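Local atomic coordinates of StiE protein (PDB entry 6ECX), a protein that is a polyketide synthase whose O-methyltransferase domain, the part described here, binds S-adenosylmethionine and probably transfers its methyl group to an oxygen of the growing polyketide. Residues K219-N224 and F288-D293; Q130-R135 and I141-R146; R54-P59 and E67-A72; R82-S87 and G186-M191; A174-I179 and E215-L220. All coordinates share one frame; numbering follows the deposited sequence.

Interaction 1: residues K219-N224 and F288-D293; sequences KLFSSN and FHVQKD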
# COMPACT_ATOMS: atom_id res chain seq x y z
N LYS A 219 7.32 -15.81 -7.49
CA LYS A 219 8.76 -15.94 -7.74
C LYS A 219 9.55 -14.96 -6.89
O LYS A 219 10.59 -15.32 -6.32
CB LYS A 219 9.03 -15.72 -9.24
CG LYS A 219 10.39 -16.21 -9.70
CD LYS A 219 10.45 -16.23 -11.23
CE LYS A 219 11.83 -16.63 -11.73
NZ LYS A 219 12.23 -17.97 -11.22
N LEU A 220 9.06 -13.72 -6.76
CA LEU A 220 9.74 -12.73 -5.93
C LEU A 220 9.79 -13.17 -4.47
O LEU A 220 10.82 -13.03 -3.81
CB LEU A 220 9.03 -11.38 -6.02
CG LEU A 220 9.20 -10.64 -7.35
CD1 LEU A 220 8.26 -9.45 -7.38
CD2 LEU A 220 10.64 -10.20 -7.51
N PHE A 221 8.66 -13.64 -3.94
CA PHE A 221 8.65 -14.07 -2.53
C PHE A 221 9.57 -15.27 -2.34
O PHE A 221 10.43 -15.27 -1.47
CB PHE A 221 7.23 -14.44 -2.06
CG PHE A 221 6.26 -13.28 -2.02
CD1 PHE A 221 6.68 -11.97 -2.21
CD2 PHE A 221 4.90 -13.52 -1.82
CE1 PHE A 221 5.76 -10.91 -2.18
CE2 PHE A 221 3.97 -12.49 -1.79
CZ PHE A 221 4.40 -11.18 -1.98
N SER A 222 9.40 -16.29 -3.18
CA SER A 222 10.04 -17.59 -2.92
C SER A 222 11.54 -17.56 -3.14
O SER A 222 12.26 -18.35 -2.52
CB SER A 222 9.44 -18.67 -3.83
OG SER A 222 8.03 -18.63 -3.78
N SER A 223 12.02 -16.73 -4.07
CA SER A 223 13.45 -16.51 -4.31
C SER A 223 14.10 -15.69 -3.21
O SER A 223 15.33 -15.57 -3.19
CB SER A 223 13.67 -15.78 -5.64
OG SER A 223 12.97 -16.44 -6.67
N ASN A 224 13.31 -15.10 -2.32
CA ASN A 224 13.84 -14.22 -1.30
C ASN A 224 13.33 -14.61 0.10
O ASN A 224 13.14 -13.75 0.96
CB ASN A 224 13.53 -12.77 -1.66
CG ASN A 224 14.31 -12.32 -2.90
OD1 ASN A 224 15.51 -12.07 -2.80
ND2 ASN A 224 13.67 -12.28 -4.07
N PHE A 288 -1.54 -8.21 1.47
CA PHE A 288 -0.68 -9.37 1.68
C PHE A 288 -0.20 -9.41 3.13
O PHE A 288 0.22 -8.38 3.67
CB PHE A 288 0.56 -9.32 0.78
CG PHE A 288 0.29 -9.27 -0.71
CD1 PHE A 288 -0.05 -8.07 -1.33
CD2 PHE A 288 0.46 -10.40 -1.49
CE1 PHE A 288 -0.27 -8.02 -2.70
CE2 PHE A 288 0.26 -10.36 -2.86
CZ PHE A 288 -0.11 -9.17 -3.47
N HIS A 289 -0.23 -10.59 3.73
CA HIS A 289 0.50 -10.83 4.97
C HIS A 289 1.53 -11.93 4.70
O HIS A 289 1.16 -13.06 4.37
CB HIS A 289 -0.43 -11.24 6.12
CG HIS A 289 0.26 -11.37 7.44
ND1 HIS A 289 0.75 -12.57 7.91
CD2 HIS A 289 0.58 -10.44 8.37
CE1 HIS A 289 1.33 -12.38 9.08
NE2 HIS A 289 1.23 -11.10 9.39
N VAL A 290 2.81 -11.59 4.85
CA VAL A 290 3.93 -12.41 4.42
C VAL A 290 4.87 -12.58 5.61
O VAL A 290 5.05 -11.66 6.41
CB VAL A 290 4.66 -11.72 3.24
CG1 VAL A 290 5.90 -12.49 2.79
CG2 VAL A 290 3.66 -11.51 2.06
N GLN A 291 5.49 -13.76 5.72
CA GLN A 291 6.46 -14.01 6.79
C GLN A 291 7.80 -14.45 6.20
O GLN A 291 7.85 -15.26 5.28
CB GLN A 291 5.94 -15.06 7.78
CG GLN A 291 6.87 -15.23 8.99
CD GLN A 291 6.40 -16.30 9.95
OE1 GLN A 291 5.60 -17.15 9.60
NE2 GLN A 291 6.87 -16.23 11.19
N LYS A 292 8.91 -13.93 6.72
CA LYS A 292 10.21 -14.47 6.32
C LYS A 292 10.40 -15.89 6.85
O LYS A 292 10.11 -16.19 8.02
CB LYS A 292 11.34 -13.57 6.84
CG LYS A 292 12.69 -14.12 6.46
CD LYS A 292 13.79 -13.12 6.71
CE LYS A 292 15.14 -13.70 6.30
NZ LYS A 292 16.15 -12.61 6.29
N ASP A 293 10.90 -16.77 5.99
CA ASP A 293 11.06 -18.21 6.28
C ASP A 293 12.42 -18.60 5.70
O ASP A 293 12.54 -19.10 4.59
CB ASP A 293 9.92 -19.01 5.64
CG ASP A 293 9.90 -20.47 6.06
OD1 ASP A 293 10.90 -21.01 6.57
OD2 ASP A 293 8.85 -21.09 5.82
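Phe221 and Phe288 each turn CG to the side of the backbone N, opposite the carbonyl carbon (chi1 -66° and -59°), which brings the two rings together; the side chains cross at about a right angle. Phe288 CD2 arrives at the edge of the Phe221 ring, near its plane, 4.0 Å from Phe221 CZ. Val290, two residues along the strand, adds its CG2 methyl at 4.0 Å from Phe221 CE2. The contact lays helix 214-222 on strand 283-292, an antiparallel strand in the otherwise largely parallel sheet of the Rossmann-like methyltransferase fold; Leu226 of strand 226-233 also touches both Phe221 and Val290. All three contact residues are buried. Within segment 219-224, Lys219 O takes Ser223 OG (2.7 Å) and Ser223 N (3.0 Å) from opposite faces of its plane. Asn224 ND2 meets Leu220 O at 3.0 Å, on a lone pair in the carbonyl plane, the N-H...O angle a nearly straight 168°.

Interaction 2: residues Q130-R135 and I141-R146; sequences QRVRTR and IRIFQR
Next to Val132, the residue that packs on Ile141, the carbonyl oxygen Arg131 O is held by Arg135 twice: by Arg135 NH2 at 3.0 Å (N-H...O angle 156°) and, weakly, by Arg135 N. The guanidinium thus curls back over the end of helix 122-134, the helix of a beta-alpha-beta unit whose second strand, 141-145, is an outermost strand of the Rossmann-like sheet. Between helix and strand the contact is wholly apolar. Val132 CG2 lies 3.6 Å from Ile141 CG2, close packing of two methyls, while Val132 CG1, pointing opposite the backbone N (chi1 162°), rests 3.8 Å from Ile141 CB. Ile143 CG1 borders the same Val132 CG2 more loosely, at 4.5 Å. Ile104 of helix 101-109 covers Val132 as well, so the valine is wedged between a neighbouring helix and the sheet. On the strand's other side three side chains line up: Arg142 NE, in a salt bridge with Asp116, meets the edge of the Phe144 ring in its plane, and Arg146, which touches the bound S-adenosylmethionine, lays its NH2 3.7 Å above one face of that ring, toward the rim.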
# COMPACT_ATOMS: atom_id res chain seq x y z
N GLN A 130 9.66 16.84 9.16
CA GLN A 130 9.03 17.91 9.93
C GLN A 130 7.89 17.37 10.77
O GLN A 130 7.79 17.66 11.98
CB GLN A 130 8.54 19.02 9.00
CG GLN A 130 7.65 20.05 9.68
CD GLN A 130 6.18 19.63 9.70
OE1 GLN A 130 5.51 19.71 10.73
NE2 GLN A 130 5.68 19.18 8.56
N ARG A 131 7.01 16.58 10.16
CA ARG A 131 5.88 16.02 10.89
C ARG A 131 6.35 15.10 12.01
O ARG A 131 5.73 15.06 13.08
CB ARG A 131 4.95 15.26 9.93
CG ARG A 131 4.24 16.13 8.87
CD ARG A 131 3.32 15.23 8.01
NE ARG A 131 2.12 14.81 8.74
CZ ARG A 131 1.53 13.62 8.61
NH1 ARG A 131 2.03 12.69 7.80
NH2 ARG A 131 0.45 13.34 9.33
N VAL A 132 7.43 14.34 11.79
CA VAL A 132 7.94 13.47 12.85
C VAL A 132 8.38 14.30 14.05
O VAL A 132 8.06 13.98 15.20
CB VAL A 132 9.09 12.58 12.32
CG1 VAL A 132 9.91 12.01 13.50
CG2 VAL A 132 8.54 11.46 11.47
N ARG A 133 9.11 15.39 13.79
CA ARG A 133 9.64 16.16 14.91
C ARG A 133 8.54 16.96 15.60
O ARG A 133 8.56 17.10 16.83
CB ARG A 133 10.78 17.06 14.44
CG ARG A 133 11.09 18.21 15.39
CD ARG A 133 12.41 18.94 15.04
NE ARG A 133 13.60 18.13 15.33
CZ ARG A 133 14.26 18.15 16.48
NH1 ARG A 133 13.85 18.93 17.47
NH2 ARG A 133 15.32 17.37 16.65
N THR A 134 7.57 17.48 14.83
CA THR A 134 6.43 18.17 15.43
C THR A 134 5.74 17.31 16.48
O THR A 134 5.29 17.82 17.51
CB THR A 134 5.44 18.57 14.33
OG1 THR A 134 6.02 19.61 13.54
CG2 THR A 134 4.12 19.06 14.93
N ARG A 135 5.70 16.01 16.25
CA ARG A 135 5.10 15.07 17.18
C ARG A 135 6.09 14.52 18.21
O ARG A 135 5.72 13.65 19.00
CB ARG A 135 4.43 13.94 16.39
CG ARG A 135 3.14 14.40 15.71
CD ARG A 135 3.00 13.82 14.32
NE ARG A 135 1.80 14.30 13.62
CZ ARG A 135 1.78 15.34 12.79
NH1 ARG A 135 0.64 15.70 12.21
NH2 ARG A 135 2.89 16.02 12.55
N ILE A 141 11.95 7.73 14.92
CA ILE A 141 11.65 7.63 13.49
C ILE A 141 12.74 8.35 12.70
O ILE A 141 12.97 9.55 12.91
CB ILE A 141 10.26 8.21 13.15
CG1 ILE A 141 9.18 7.50 13.96
CG2 ILE A 141 9.95 8.10 11.64
CD1 ILE A 141 7.79 7.97 13.61
N ARG A 142 13.38 7.64 11.77
CA ARG A 142 14.32 8.27 10.85
C ARG A 142 13.76 8.20 9.43
O ARG A 142 13.16 7.19 9.03
CB ARG A 142 15.71 7.61 10.88
CG ARG A 142 16.39 7.60 12.25
CD ARG A 142 17.71 6.85 12.15
NE ARG A 142 17.52 5.47 11.71
CZ ARG A 142 18.53 4.65 11.44
NH1 ARG A 142 19.78 5.09 11.57
NH2 ARG A 142 18.32 3.40 11.06
N ILE A 143 13.98 9.27 8.68
CA ILE A 143 13.51 9.41 7.30
C ILE A 143 14.71 9.57 6.39
O ILE A 143 15.65 10.32 6.72
CB ILE A 143 12.56 10.62 7.14
CG1 ILE A 143 11.41 10.54 8.15
CG2 ILE A 143 12.05 10.71 5.71
CD1 ILE A 143 10.46 9.35 7.88
N PHE A 144 14.69 8.89 5.25
CA PHE A 144 15.78 9.00 4.29
C PHE A 144 15.20 9.15 2.89
O PHE A 144 14.24 8.46 2.54
CB PHE A 144 16.71 7.78 4.31
CG PHE A 144 17.31 7.47 5.66
CD1 PHE A 144 16.62 6.68 6.58
CD2 PHE A 144 18.58 7.91 5.98
CE1 PHE A 144 17.18 6.37 7.81
CE2 PHE A 144 19.15 7.60 7.21
CZ PHE A 144 18.45 6.83 8.12
N GLN A 145 15.79 10.04 2.10
CA GLN A 145 15.52 10.11 0.67
C GLN A 145 16.44 9.09 0.02
O GLN A 145 17.59 9.38 -0.32
CB GLN A 145 15.76 11.52 0.12
CG GLN A 145 15.24 11.70 -1.30
CD GLN A 145 15.77 12.97 -1.96
OE1 GLN A 145 16.57 13.70 -1.37
NE2 GLN A 145 15.33 13.23 -3.18
N ARG A 146 15.94 7.86 -0.14
CA ARG A 146 16.74 6.77 -0.67
C ARG A 146 15.84 5.85 -1.49
O ARG A 146 14.61 5.88 -1.36
CB ARG A 146 17.45 5.98 0.45
CG ARG A 146 18.40 6.84 1.30
CD ARG A 146 19.74 6.19 1.53
NE ARG A 146 19.75 5.39 2.75
CZ ARG A 146 20.52 5.65 3.81
NH1 ARG A 146 21.36 6.67 3.80
NH2 ARG A 146 20.45 4.86 4.87

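Interaction 3: residues R54-P59 and E67-A72; sequences RTVFRP and ERLAVA
Thr55 and Leu69 run side by side with their ends pointing opposite ways, the threonine reaching out from helix 52-57 and the leucine from helix 64-80, and they touch alongside by their methyls: Thr55 CG2 to Leu69 CD2, 3.9 Å. Val56 comes across the same branch at a slant, its CG2 4.0 Å from Leu69 CD2. One leucine methyl therefore sits against two methyls of consecutive residues. Leu69 extends CG opposite its backbone N (chi1 178°), which carries the branch straight out from its helix toward the other. Thr55 is turned with CG2 to the leucine and OG1 to the backbone N side (chi1 -66°), and OG1 bonds the carbonyl of Ser51, just before the helix, while the methyl serves the contact. The two helices come before the first strand, 91-94, of the Rossmann-like methyltransferase core, and helix 64-80 carries Arg77, which binds S-adenosylmethionine. Trp40 also packs on Leu69, and Phe50 on Thr55.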
# COMPACT_ATOMS: atom_id res chain seq x y z
N ARG A 54 -14.54 14.63 -5.45
CA ARG A 54 -14.76 15.95 -4.84
C ARG A 54 -14.07 16.04 -3.49
O ARG A 54 -13.51 17.09 -3.15
CB ARG A 54 -16.26 16.23 -4.71
CG ARG A 54 -16.99 16.38 -6.03
CD ARG A 54 -18.47 16.71 -5.86
NE ARG A 54 -18.99 17.36 -7.07
CZ ARG A 54 -20.28 17.59 -7.33
NH1 ARG A 54 -21.22 17.21 -6.48
NH2 ARG A 54 -20.62 18.18 -8.46
N THR A 55 -14.09 14.96 -2.71
CA THR A 55 -13.47 14.99 -1.39
C THR A 55 -11.96 15.23 -1.49
O THR A 55 -11.40 16.00 -0.70
CB THR A 55 -13.75 13.68 -0.65
OG1 THR A 55 -15.16 13.59 -0.37
CG2 THR A 55 -12.98 13.62 0.65
N VAL A 56 -11.30 14.59 -2.45
CA VAL A 56 -9.85 14.67 -2.55
C VAL A 56 -9.38 16.05 -3.02
O VAL A 56 -8.24 16.44 -2.73
CB VAL A 56 -9.35 13.54 -3.47
CG1 VAL A 56 -7.86 13.66 -3.75
CG2 VAL A 56 -9.63 12.20 -2.82
N PHE A 57 -10.23 16.83 -3.69
CA PHE A 57 -9.80 18.09 -4.28
C PHE A 57 -10.26 19.32 -3.52
O PHE A 57 -9.48 20.26 -3.35
CB PHE A 57 -10.29 18.19 -5.72
CG PHE A 57 -9.49 17.36 -6.67
CD1 PHE A 57 -8.53 17.95 -7.47
CD2 PHE A 57 -9.68 15.99 -6.75
CE1 PHE A 57 -7.78 17.19 -8.34
CE2 PHE A 57 -8.94 15.23 -7.62
CZ PHE A 57 -7.99 15.83 -8.42
N ARG A 58 -11.51 19.36 -3.04
CA ARG A 58 -12.01 20.46 -2.22
C ARG A 58 -12.41 19.93 -0.84
O ARG A 58 -13.60 19.88 -0.51
CB ARG A 58 -13.19 21.16 -2.88
CG ARG A 58 -12.84 21.94 -4.14
CD ARG A 58 -14.03 22.76 -4.61
NE ARG A 58 -15.14 21.91 -5.04
CZ ARG A 58 -15.77 22.02 -6.21
NH1 ARG A 58 -15.42 22.97 -7.07
NH2 ARG A 58 -16.76 21.19 -6.51
N PRO A 59 -11.44 19.53 -0.01
CA PRO A 59 -11.75 19.23 1.39
C PRO A 59 -11.93 20.47 2.25
O PRO A 59 -12.27 20.35 3.43
CB PRO A 59 -10.53 18.41 1.87
CG PRO A 59 -9.67 18.20 0.65
CD PRO A 59 -10.01 19.31 -0.28
N GLU A 67 -14.43 13.04 6.29
CA GLU A 67 -14.26 12.12 7.41
C GLU A 67 -14.65 10.70 7.03
O GLU A 67 -14.10 9.74 7.58
CB GLU A 67 -15.07 12.62 8.62
CG GLU A 67 -14.56 13.96 9.16
CD GLU A 67 -15.55 14.64 10.10
OE1 GLU A 67 -16.65 14.08 10.33
OE2 GLU A 67 -15.23 15.74 10.61
N ARG A 68 -15.58 10.54 6.07
CA ARG A 68 -15.92 9.20 5.60
C ARG A 68 -14.74 8.55 4.88
O ARG A 68 -14.47 7.36 5.07
CB ARG A 68 -17.14 9.25 4.68
CG ARG A 68 -17.67 7.90 4.23
CD ARG A 68 -18.14 7.06 5.41
NE ARG A 68 -18.68 5.77 4.97
CZ ARG A 68 -17.97 4.65 4.93
NH1 ARG A 68 -16.70 4.66 5.32
NH2 ARG A 68 -18.53 3.52 4.51
N LEU A 69 -14.03 9.33 4.07
CA LEU A 69 -12.83 8.80 3.42
C LEU A 69 -11.76 8.44 4.46
O LEU A 69 -11.09 7.41 4.34
CB LEU A 69 -12.30 9.81 2.41
CG LEU A 69 -11.02 9.41 1.69
CD1 LEU A 69 -11.19 8.07 0.99
CD2 LEU A 69 -10.64 10.50 0.70
N ALA A 70 -11.60 9.27 5.49
CA ALA A 70 -10.62 8.96 6.53
C ALA A 70 -10.98 7.66 7.24
O ALA A 70 -10.11 6.83 7.51
CB ALA A 70 -10.52 10.11 7.54
N VAL A 71 -12.27 7.46 7.53
CA VAL A 71 -12.73 6.21 8.14
C VAL A 71 -12.34 5.03 7.27
O VAL A 71 -11.80 4.02 7.75
CB VAL A 71 -14.25 6.27 8.37
CG1 VAL A 71 -14.80 4.88 8.69
CG2 VAL A 71 -14.58 7.25 9.48
N ALA A 72 -12.61 5.12 5.96
CA ALA A 72 -12.35 4.00 5.07
C ALA A 72 -10.86 3.75 4.90
O ALA A 72 -10.45 2.63 4.57
CB ALA A 72 -13.00 4.24 3.71

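Interaction 4: residues R82-S87 and G186-M191; sequences RAVDLS and GGLLIM
Val84 directs CB at strand 187-196, and its two branches divide the work. CB itself stays back, 4.5 Å from Leu188 CD1. CG1, opposite the backbone N (chi1 178°), lies 4.4 Å from the same methyl. CG2 goes deeper, between two residues of the strand: 4.0 Å from Leu188 CD1 and 4.1 Å from Ile190 CG2. Leu188 runs alongside the valine, headed the other way, whereas Ile190 comes in at an angle. As alternate residues of a strand, Leu188 and Ile190 face the same side of the Rossmann-like sheet; the loop that joins helix 64-80 to the first strand, 91-94, lies over them, and His289 of the adjacent strand packs beside both. Before Val84, Arg82 NH2 reaches Asp230 in a salt bridge and also Leu287 O. After it, Asp85 OD1 is gripped by Ser87 OG, 2.6 Å away on the syn side but tilted 29° out of the carboxylate plane, and weakly by Ser87 N. With methyls alone meeting across the contact, its cohesion is van der Waals and hydrophobic, without the directionality of a polar bond.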
# COMPACT_ATOMS: atom_id res chain seq x y z
N ARG A 82 -4.04 -6.88 10.29
CA ARG A 82 -4.90 -7.81 11.02
C ARG A 82 -4.12 -8.83 11.85
O ARG A 82 -4.59 -9.26 12.91
CB ARG A 82 -5.82 -8.55 10.04
CG ARG A 82 -5.05 -9.40 9.00
CD ARG A 82 -5.98 -9.77 7.84
NE ARG A 82 -5.27 -10.52 6.79
CZ ARG A 82 -4.54 -9.95 5.83
NH1 ARG A 82 -4.41 -8.62 5.77
NH2 ARG A 82 -3.93 -10.71 4.92
N ALA A 83 -2.97 -9.26 11.38
CA ALA A 83 -2.27 -10.36 12.02
C ALA A 83 -1.08 -9.91 12.84
O ALA A 83 -0.46 -10.74 13.50
CB ALA A 83 -1.80 -11.38 10.97
N VAL A 84 -0.76 -8.60 12.86
CA VAL A 84 0.46 -8.10 13.48
C VAL A 84 0.20 -7.78 14.95
O VAL A 84 -0.78 -7.11 15.29
CB VAL A 84 0.98 -6.85 12.75
CG1 VAL A 84 2.23 -6.32 13.44
CG2 VAL A 84 1.23 -7.14 11.27
N ASP A 85 1.08 -8.25 15.82
CA ASP A 85 1.05 -7.91 17.24
C ASP A 85 2.15 -6.88 17.46
O ASP A 85 3.32 -7.23 17.61
CB ASP A 85 1.26 -9.15 18.11
CG ASP A 85 1.26 -8.82 19.61
OD1 ASP A 85 1.15 -7.63 19.97
OD2 ASP A 85 1.35 -9.77 20.43
N LEU A 86 1.78 -5.60 17.47
CA LEU A 86 2.81 -4.57 17.59
C LEU A 86 3.55 -4.63 18.93
O LEU A 86 4.71 -4.22 19.01
CB LEU A 86 2.19 -3.19 17.38
CG LEU A 86 1.75 -2.99 15.92
CD1 LEU A 86 0.82 -1.79 15.79
CD2 LEU A 86 2.95 -2.85 14.98
N SER A 87 2.93 -5.18 19.98
CA SER A 87 3.65 -5.24 21.25
C SER A 87 4.87 -6.14 21.17
O SER A 87 5.78 -6.01 22.00
CB SER A 87 2.72 -5.70 22.39
OG SER A 87 2.39 -7.07 22.24
N GLY A 186 11.51 -15.11 10.40
CA GLY A 186 10.19 -14.98 10.98
C GLY A 186 9.61 -13.57 11.02
O GLY A 186 8.46 -13.41 11.46
N GLY A 187 10.35 -12.55 10.58
CA GLY A 187 9.81 -11.20 10.50
C GLY A 187 8.65 -11.12 9.49
O GLY A 187 8.45 -12.01 8.68
N LEU A 188 7.88 -10.03 9.57
CA LEU A 188 6.65 -9.87 8.80
C LEU A 188 6.79 -8.78 7.74
O LEU A 188 7.47 -7.77 7.94
CB LEU A 188 5.46 -9.53 9.72
CG LEU A 188 5.20 -10.48 10.90
CD1 LEU A 188 4.07 -9.97 11.78
CD2 LEU A 188 4.90 -11.89 10.39
N LEU A 189 6.12 -8.99 6.61
CA LEU A 189 6.00 -8.01 5.52
C LEU A 189 4.51 -7.86 5.25
O LEU A 189 3.83 -8.86 5.01
CB LEU A 189 6.71 -8.52 4.27
CG LEU A 189 6.47 -7.79 2.93
CD1 LEU A 189 7.03 -6.36 3.01
CD2 LEU A 189 7.11 -8.58 1.81
N ILE A 190 3.98 -6.64 5.34
CA ILE A 190 2.60 -6.41 4.96
C ILE A 190 2.60 -5.43 3.78
O ILE A 190 3.34 -4.44 3.79
CB ILE A 190 1.70 -5.95 6.12
CG1 ILE A 190 2.23 -4.70 6.80
CG2 ILE A 190 1.52 -7.11 7.20
CD1 ILE A 190 1.29 -4.24 7.95
N MET A 191 1.81 -5.75 2.76
CA MET A 191 1.81 -4.95 1.55
C MET A 191 0.39 -4.80 1.06
O MET A 191 -0.44 -5.69 1.24
CB MET A 191 2.64 -5.59 0.44
CG MET A 191 4.12 -5.43 0.61
SD MET A 191 4.94 -6.35 -0.70
CE MET A 191 3.78 -6.18 -2.04

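Interaction 5: residues A174-I179 and E215-L220; sequences ALFSNI and EQWNKL
The Phe176 ring is met from two directions by residues of helix 214-222. Its CZ comes up to the edge of the Trp217 indole, near the indole plane, 4.0 Å from Trp217 CZ3. Leu220 lies over one face: its CB is 4.2 Å above the ring plane, toward the rim, and its CD1 is 4.1 Å from Phe176 CE1. The opposite face is covered from the ring's own helix by Ile179 CD1, 4.0 Å above the plane, leaving the phenyl pinched between two aliphatic side chains. In the next shell, Trp217 NE1 bonds Phe194 O, which helps set the rotation of the indole, and Leu189 and Met191 of strand 187-196 pack against Phe176. Asn178 ties helix 172-181 to the loop that holds Ser148 and Asp151 through their carbonyls; Ser148 binds S-adenosylmethionine. Two neighbouring helices seated side by side on one face of the sheet, here those after strands 157-163 and 187-196, belong to the layered alpha-beta-alpha fold of class I methyltransferases.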
# COMPACT_ATOMS: atom_id res chain seq x y z
N ALA A 174 15.77 -6.62 -6.94
CA ALA A 174 16.59 -5.87 -6.00
C ALA A 174 15.79 -5.45 -4.77
O ALA A 174 16.27 -5.54 -3.64
CB ALA A 174 17.19 -4.65 -6.70
N LEU A 175 14.55 -5.02 -4.97
CA LEU A 175 13.72 -4.64 -3.83
C LEU A 175 13.53 -5.81 -2.86
O LEU A 175 13.74 -5.67 -1.65
CB LEU A 175 12.36 -4.14 -4.33
CG LEU A 175 11.32 -3.88 -3.24
CD1 LEU A 175 11.78 -2.78 -2.28
CD2 LEU A 175 9.95 -3.56 -3.85
N PHE A 176 13.18 -6.98 -3.37
CA PHE A 176 12.87 -8.08 -2.45
C PHE A 176 14.12 -8.72 -1.87
O PHE A 176 14.07 -9.26 -0.77
CB PHE A 176 11.95 -9.09 -3.14
CG PHE A 176 10.50 -8.69 -3.07
CD1 PHE A 176 9.97 -7.80 -3.99
CD2 PHE A 176 9.70 -9.11 -2.02
CE1 PHE A 176 8.66 -7.38 -3.89
CE2 PHE A 176 8.38 -8.68 -1.92
CZ PHE A 176 7.87 -7.82 -2.85
N SER A 177 15.26 -8.60 -2.55
CA SER A 177 16.53 -8.96 -1.92
C SER A 177 16.83 -8.03 -0.75
O SER A 177 17.24 -8.48 0.33
CB SER A 177 17.65 -8.92 -2.97
OG SER A 177 18.93 -8.91 -2.37
N ASN A 178 16.63 -6.73 -0.95
CA ASN A 178 16.81 -5.76 0.13
C ASN A 178 15.88 -6.06 1.31
O ASN A 178 16.27 -5.95 2.47
CB ASN A 178 16.55 -4.35 -0.41
CG ASN A 178 17.16 -3.26 0.46
OD1 ASN A 178 17.85 -3.54 1.46
ND2 ASN A 178 16.92 -2.01 0.07
N ILE A 179 14.63 -6.44 1.02
CA ILE A 179 13.71 -6.78 2.11
C ILE A 179 14.23 -8.01 2.86
O ILE A 179 14.35 -8.00 4.10
CB ILE A 179 12.29 -7.02 1.55
CG1 ILE A 179 11.68 -5.71 1.06
CG2 ILE A 179 11.41 -7.67 2.64
CD1 ILE A 179 10.39 -5.87 0.26
N GLU A 215 2.00 -15.73 -10.25
CA GLU A 215 3.26 -16.45 -10.41
C GLU A 215 4.45 -15.53 -10.29
O GLU A 215 5.49 -15.91 -9.75
CB GLU A 215 3.27 -17.17 -11.76
CG GLU A 215 4.58 -17.85 -12.07
CD GLU A 215 4.44 -18.91 -13.15
OE1 GLU A 215 4.91 -20.05 -12.94
OE2 GLU A 215 3.83 -18.60 -14.20
N GLN A 216 4.31 -14.29 -10.76
CA GLN A 216 5.42 -13.35 -10.69
C GLN A 216 5.66 -12.89 -9.27
O GLN A 216 6.81 -12.89 -8.81
CB GLN A 216 5.15 -12.17 -11.62
CG GLN A 216 5.41 -12.51 -13.06
CD GLN A 216 5.04 -11.38 -13.98
OE1 GLN A 216 3.98 -10.78 -13.83
NE2 GLN A 216 5.91 -11.06 -14.93
N TRP A 217 4.60 -12.53 -8.53
CA TRP A 217 4.76 -12.25 -7.10
C TRP A 217 5.35 -13.45 -6.37
O TRP A 217 6.23 -13.30 -5.51
CB TRP A 217 3.41 -11.90 -6.45
CG TRP A 217 2.87 -10.52 -6.75
CD1 TRP A 217 1.71 -10.21 -7.40
CD2 TRP A 217 3.46 -9.26 -6.37
NE1 TRP A 217 1.53 -8.85 -7.46
CE2 TRP A 217 2.59 -8.24 -6.85
CE3 TRP A 217 4.63 -8.89 -5.70
CZ2 TRP A 217 2.87 -6.88 -6.66
CZ3 TRP A 217 4.89 -7.54 -5.52
CH2 TRP A 217 4.02 -6.55 -6.00
N ASN A 218 4.84 -14.65 -6.66
CA ASN A 218 5.35 -15.87 -6.03
C ASN A 218 6.85 -16.03 -6.26
O ASN A 218 7.60 -16.35 -5.33
CB ASN A 218 4.58 -17.09 -6.57
CG ASN A 218 4.83 -18.34 -5.73
OD1 ASN A 218 5.63 -18.28 -4.81
ND2 ASN A 218 4.14 -19.44 -6.03
N LYS A 219 7.32 -15.81 -7.49
CA LYS A 219 8.76 -15.94 -7.74
C LYS A 219 9.55 -14.96 -6.89
O LYS A 219 10.59 -15.32 -6.32
CB LYS A 219 9.03 -15.72 -9.24
CG LYS A 219 10.39 -16.21 -9.70
CD LYS A 219 10.45 -16.23 -11.23
CE LYS A 219 11.83 -16.63 -11.73
NZ LYS A 219 12.23 -17.97 -11.22
N LEU A 220 9.06 -13.72 -6.76
CA LEU A 220 9.74 -12.73 -5.93
C LEU A 220 9.79 -13.17 -4.47
O LEU A 220 10.82 -13.03 -3.81
CB LEU A 220 9.03 -11.38 -6.02
CG LEU A 220 9.20 -10.64 -7.35
CD1 LEU A 220 8.26 -9.45 -7.38
CD2 LEU A 220 10.64 -10.20 -7.51

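Interactions 1 and 5 share helix 214-222, with centres 7 Å apart, and their aromatic groups form one cluster: Phe221 CE1 lies 3.5 Å from Phe176 CE2. Interaction 4 adjoins interaction 1 through the sheet and interaction 5 by packing: Phe288 N meets Met191 O at 2.8 Å, a probable hydrogen bond, and Met191 SD is 3.9 Å from Phe176 CZ. Interaction 2 sits towards the other edge of the same sheet, its centre 28 Å from that of interaction 1, and interaction 3 lies among the helices ahead of the core, 34 Å from interaction 1 between centres. Arg146 of interaction 2 touches S-adenosylmethionine, while the Leu69 and Phe176 side chains stay about 12 and 11 Å away.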